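Local coordinates for Blo t 1 allergen (Blomia tropicalis, PDB 5JT8), which probably acts as a papain-like cysteine protease, held here together with its inhibitory propeptide, and is an allergen of the mite Blomia tropicalis, at residues N73-S76 against E82-F85; R127-G132 against S157-E162. All blocks are in the same frame, centred on the assembly; numbering follows the deposited sequence.

Contact 1 (N73-S76 against E82-F85)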
# COMPACT_ATOMS: atom_id res chain seq x y z
N ASN A 73 -3.49 -0.09 16.30
CA ASN A 73 -3.31 -1.31 15.54
C ASN A 73 -1.98 -1.98 15.87
O ASN A 73 -1.25 -1.54 16.77
CB ASN A 73 -3.39 -1.03 14.04
CG ASN A 73 -2.47 0.10 13.63
OD1 ASN A 73 -1.24 -0.02 13.71
ND2 ASN A 73 -3.06 1.20 13.17
N GLU A 74 -1.67 -3.03 15.12
CA GLU A 74 -0.47 -3.86 15.34
C GLU A 74 0.83 -3.06 15.39
O GLU A 74 1.82 -3.49 15.98
CB GLU A 74 -0.38 -4.92 14.23
CG GLU A 74 -0.13 -4.34 12.84
CD GLU A 74 0.10 -5.40 11.77
OE1 GLU A 74 1.17 -6.06 11.82
OE2 GLU A 74 -0.77 -5.58 10.89
N TYR A 75 0.82 -1.88 14.77
CA TYR A 75 2.02 -1.07 14.65
C TYR A 75 2.14 0.01 15.73
O TYR A 75 3.12 0.74 15.76
CB TYR A 75 2.07 -0.40 13.28
CG TYR A 75 2.12 -1.35 12.10
CD1 TYR A 75 3.16 -2.26 11.97
CD2 TYR A 75 1.15 -1.30 11.10
CE1 TYR A 75 3.22 -3.12 10.89
CE2 TYR A 75 1.20 -2.15 10.02
CZ TYR A 75 2.24 -3.06 9.91
OH TYR A 75 2.30 -3.90 8.82
N SER A 76 1.13 0.11 16.59
CA SER A 76 1.00 1.24 17.52
C SER A 76 2.09 1.32 18.58
O SER A 76 2.07 2.23 19.42
CB SER A 76 -0.36 1.19 18.21
OG SER A 76 -1.42 1.29 17.28
N GLU A 82 10.19 5.20 13.76
CA GLU A 82 10.40 3.75 13.71
C GLU A 82 9.50 3.07 12.68
O GLU A 82 9.97 2.28 11.85
CB GLU A 82 10.17 3.13 15.10
CG GLU A 82 11.26 3.46 16.12
CD GLU A 82 11.12 2.71 17.44
OE1 GLU A 82 9.98 2.37 17.84
OE2 GLU A 82 12.15 2.45 18.09
N PHE A 83 8.21 3.38 12.73
CA PHE A 83 7.23 2.86 11.78
C PHE A 83 7.64 3.15 10.34
O PHE A 83 7.69 2.25 9.49
CB PHE A 83 5.85 3.46 12.07
CG PHE A 83 4.75 2.91 11.23
CD1 PHE A 83 4.49 1.55 11.20
CD2 PHE A 83 3.95 3.75 10.47
CE1 PHE A 83 3.47 1.04 10.43
CE2 PHE A 83 2.92 3.24 9.70
CZ PHE A 83 2.68 1.88 9.67
N SER A 84 7.96 4.41 10.06
CA SER A 84 8.46 4.80 8.75
C SER A 84 9.63 3.92 8.31
O SER A 84 9.67 3.46 7.18
CB SER A 84 8.87 6.28 8.77
OG SER A 84 9.43 6.66 7.52
N PHE A 85 10.57 3.68 9.22
CA PHE A 85 11.68 2.77 8.93
C PHE A 85 11.18 1.33 8.73
O PHE A 85 11.63 0.63 7.82
CB PHE A 85 12.73 2.82 10.05
CG PHE A 85 14.01 2.12 9.70
CD1 PHE A 85 14.98 2.77 8.95
CD2 PHE A 85 14.24 0.81 10.09
CE1 PHE A 85 16.18 2.12 8.61
CE2 PHE A 85 15.43 0.16 9.76
CZ PHE A 85 16.39 0.82 9.02
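The phenol of Y75, whose ring rests on F83, is anchored at its far end by a hydrogen bond between its OH and the main-chain O of G132, in the protease domain. Both aromatics belong to the I29 cathepsin propeptide inhibitor domain, and N73 and Y75 occupy the Asn and aromatic positions of what corresponds to the GxNxFxD motif of such propeptides, here with tyrosine in place of phenylalanine. Across the contact the evidence is purely apolar. CE1 of F83 sits over one face of the Y75 ring, displaced toward its rim, and lies 3.2 Å from Y75 CG, a tight approach. The two ring centroids are 4.9 Å apart and the planes inclined at 49°, an oblique pairing. F83 reaches across from helix 80-88 with CG anti to its backbone N (chi1 -175°). On the opposite face of the tyrosine, E74 CG stands 3.6 Å above the ring plane, over its centre, so the ring is sandwiched. W303 extends the cluster, meeting Y75 edge-to-face and also packing on F83.

The backbone that presents Y75 is a type I turn, with S76 N donating to N73 O at 2.9 Å. Two side-chain bonds brace it. S76 OG accepts from N73 N at 2.7 Å, nearly straight at 164°, which ties the two ends of the turn together. N73 OD1 closes an Asx turn: Y75 N donates to it at 3.0 Å, lying in the carbonyl plane on a lone pair.

Contact 2 (R127-G132 against S157-E162). With NO3 (nitrate ion), chain I.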
# COMPACT_ATOMS: atom_id res chain seq x y z
N ARG A 127 -9.39 -10.64 -1.36
CA ARG A 127 -9.47 -10.25 0.04
C ARG A 127 -8.29 -9.43 0.49
O ARG A 127 -7.20 -9.51 -0.08
CB ARG A 127 -9.61 -11.50 0.93
CG ARG A 127 -10.92 -12.24 0.74
CD ARG A 127 -11.16 -13.23 1.87
NE ARG A 127 -12.51 -13.14 2.42
CZ ARG A 127 -12.94 -12.17 3.23
NH1 ARG A 127 -12.12 -11.18 3.58
NH2 ARG A 127 -14.19 -12.18 3.68
N ILE A 128 -8.51 -8.63 1.53
CA ILE A 128 -7.49 -7.74 2.06
C ILE A 128 -6.35 -8.56 2.68
O ILE A 128 -6.59 -9.52 3.41
CB ILE A 128 -8.11 -6.78 3.10
CG1 ILE A 128 -8.94 -5.69 2.38
CG2 ILE A 128 -7.06 -6.16 4.00
CD1 ILE A 128 -8.10 -4.66 1.66
N ARG A 129 -5.11 -8.17 2.37
CA ARG A 129 -3.94 -8.89 2.87
C ARG A 129 -3.30 -8.14 4.04
O ARG A 129 -3.65 -6.99 4.32
CB ARG A 129 -2.90 -9.08 1.77
CG ARG A 129 -3.46 -9.46 0.40
CD ARG A 129 -4.28 -10.77 0.44
NE ARG A 129 -4.57 -11.27 -0.91
CZ ARG A 129 -5.41 -12.26 -1.18
NH1 ARG A 129 -6.07 -12.87 -0.20
NH2 ARG A 129 -5.60 -12.65 -2.43
N GLN A 130 -2.33 -8.78 4.69
CA GLN A 130 -1.64 -8.17 5.83
C GLN A 130 -0.13 -8.36 5.74
O GLN A 130 0.35 -9.47 5.87
CB GLN A 130 -2.17 -8.76 7.14
CG GLN A 130 -1.76 -7.96 8.37
CD GLN A 130 -2.57 -8.31 9.62
OE1 GLN A 130 -3.24 -9.36 9.69
NE2 GLN A 130 -2.51 -7.43 10.61
N GLN A 131 0.63 -7.28 5.53
CA GLN A 131 2.07 -7.43 5.32
C GLN A 131 2.81 -7.74 6.63
O GLN A 131 3.90 -8.33 6.61
CB GLN A 131 2.66 -6.17 4.68
CG GLN A 131 2.59 -4.93 5.56
CD GLN A 131 3.08 -3.68 4.84
OE1 GLN A 131 2.33 -3.06 4.10
NE2 GLN A 131 4.35 -3.33 5.04
N GLY A 132 2.21 -7.36 7.76
CA GLY A 132 2.83 -7.59 9.07
C GLY A 132 4.15 -6.85 9.25
O GLY A 132 4.34 -5.74 8.74
N SER A 157 -10.12 -15.50 -9.64
CA SER A 157 -9.63 -15.05 -8.34
C SER A 157 -8.36 -15.82 -8.01
O SER A 157 -8.39 -17.03 -7.81
CB SER A 157 -10.68 -15.27 -7.24
OG SER A 157 -11.89 -14.63 -7.58
N ILE A 158 -7.24 -15.11 -7.97
CA ILE A 158 -5.98 -15.74 -7.62
C ILE A 158 -5.33 -14.98 -6.48
O ILE A 158 -5.55 -13.77 -6.28
CB ILE A 158 -5.02 -15.80 -8.81
CG1 ILE A 158 -4.71 -14.39 -9.30
CG2 ILE A 158 -5.62 -16.64 -9.94
CD1 ILE A 158 -4.02 -14.33 -10.65
N GLU A 159 -4.55 -15.71 -5.70
CA GLU A 159 -3.76 -15.12 -4.65
C GLU A 159 -2.29 -15.34 -5.00
O GLU A 159 -1.81 -16.48 -4.99
CB GLU A 159 -4.09 -15.72 -3.29
CG GLU A 159 -3.32 -15.06 -2.17
CD GLU A 159 -3.73 -15.54 -0.81
OE1 GLU A 159 -4.59 -16.45 -0.73
OE2 GLU A 159 -3.19 -15.01 0.19
N LEU A 160 -1.60 -14.26 -5.34
CA LEU A 160 -0.21 -14.36 -5.74
C LEU A 160 0.73 -14.31 -4.54
O LEU A 160 0.37 -13.84 -3.46
CB LEU A 160 0.13 -13.24 -6.72
CG LEU A 160 -0.69 -13.24 -8.02
CD1 LEU A 160 -0.35 -12.03 -8.87
CD2 LEU A 160 -0.49 -14.52 -8.81
N SER A 161 1.95 -14.80 -4.76
CA SER A 161 2.98 -14.83 -3.73
C SER A 161 3.76 -13.52 -3.61
O SER A 161 4.67 -13.25 -4.41
CB SER A 161 3.97 -15.97 -4.02
OG SER A 161 5.00 -16.05 -3.06
N GLU A 162 3.42 -12.70 -2.61
CA GLU A 162 4.25 -11.55 -2.27
C GLU A 162 5.65 -11.96 -1.86
O GLU A 162 6.62 -11.24 -2.11
CB GLU A 162 3.61 -10.72 -1.15
CG GLU A 162 2.45 -9.84 -1.60
CD GLU A 162 1.14 -10.60 -1.72
OE1 GLU A 162 1.11 -11.81 -1.38
OE2 GLU A 162 0.14 -9.99 -2.16
N NO3 I . -8.36 -14.30 -2.66
O1 NO3 I . -9.46 -13.71 -2.44
O2 NO3 I . -8.03 -14.62 -3.84
O3 NO3 I . -7.59 -14.59 -1.69
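Charge interactions centre on R129, whose guanidinium lies flat against the carboxylate of E159. The two planes differ by just 7°, so the groups are stacked. The salt bridge from R129 NH1 to E159 OE2 is long, 3.6 Å, and because the oxygen lies well out of the guanidinium plane it rests on charge alone, with no N-H directed at it. E159 achieves this overlap with CG anti to its backbone N (chi1 -177°) and an extended chain beyond; its CG comes within 3.3 Å of R129 NH2, over the rim of the face. On the other face R127 O stands 3.0 Å above the plane, itself accepting a hydrogen bond from R300. R129 NH2 has a stronger ionic partner in E147 of helix 139-154.

The contact lies within the papain-like protease fold, where 127-132 leads toward that long helix and 157-162 leaves it. Main-chain bonds of R129 to G304 and of Q131 to S302 fasten the first loop. The sequence that follows Q131 is that of the papain active-site region, consistent with Q131 being the oxyanion-hole glutamine.

Hydrogen bonds at the edge of the guanidinium go to a nitrate ion, probably from the crystallisation liquor. Its O3 accepts from R129 NH1 at 2.7 Å and, weakly, from R129 NH2 at 2.9 Å, while O1 takes a 3.3 Å bond from R127 N, nearly straight at 168°.

Packing is slighter. E162 OE2 approaches R129 CG to 4.4 Å. The closeness of E162 OE1 to L160 O, 3.0 Å between two acceptors, could favour a protonated carboxyl group; if E162 is instead ionised, its charge would add a weak attraction to R129.

Overall arrangement
Contact 1 is a buried aromatic pair within the propeptide domain; contact 2 is partly buried and held by charge within the protease domain, with an ion at one edge. Their chemistry differs accordingly: ring packing in the first, guanidinium-carboxylate stacking in the second. They share no segment and their centres lie about 20 Å apart, yet turn 73-76 touches loop 127-132 directly. There E74 OE2 lies 2.6 Å from Q130 NE2, a probable hydrogen bond, and Y75 OH, bonded to G132 O at 2.7 Å, also packs on Q131 CG. These links join propeptide to protease beside the probable oxyanion-hole glutamine, consistent with a propeptide in its inhibitory position.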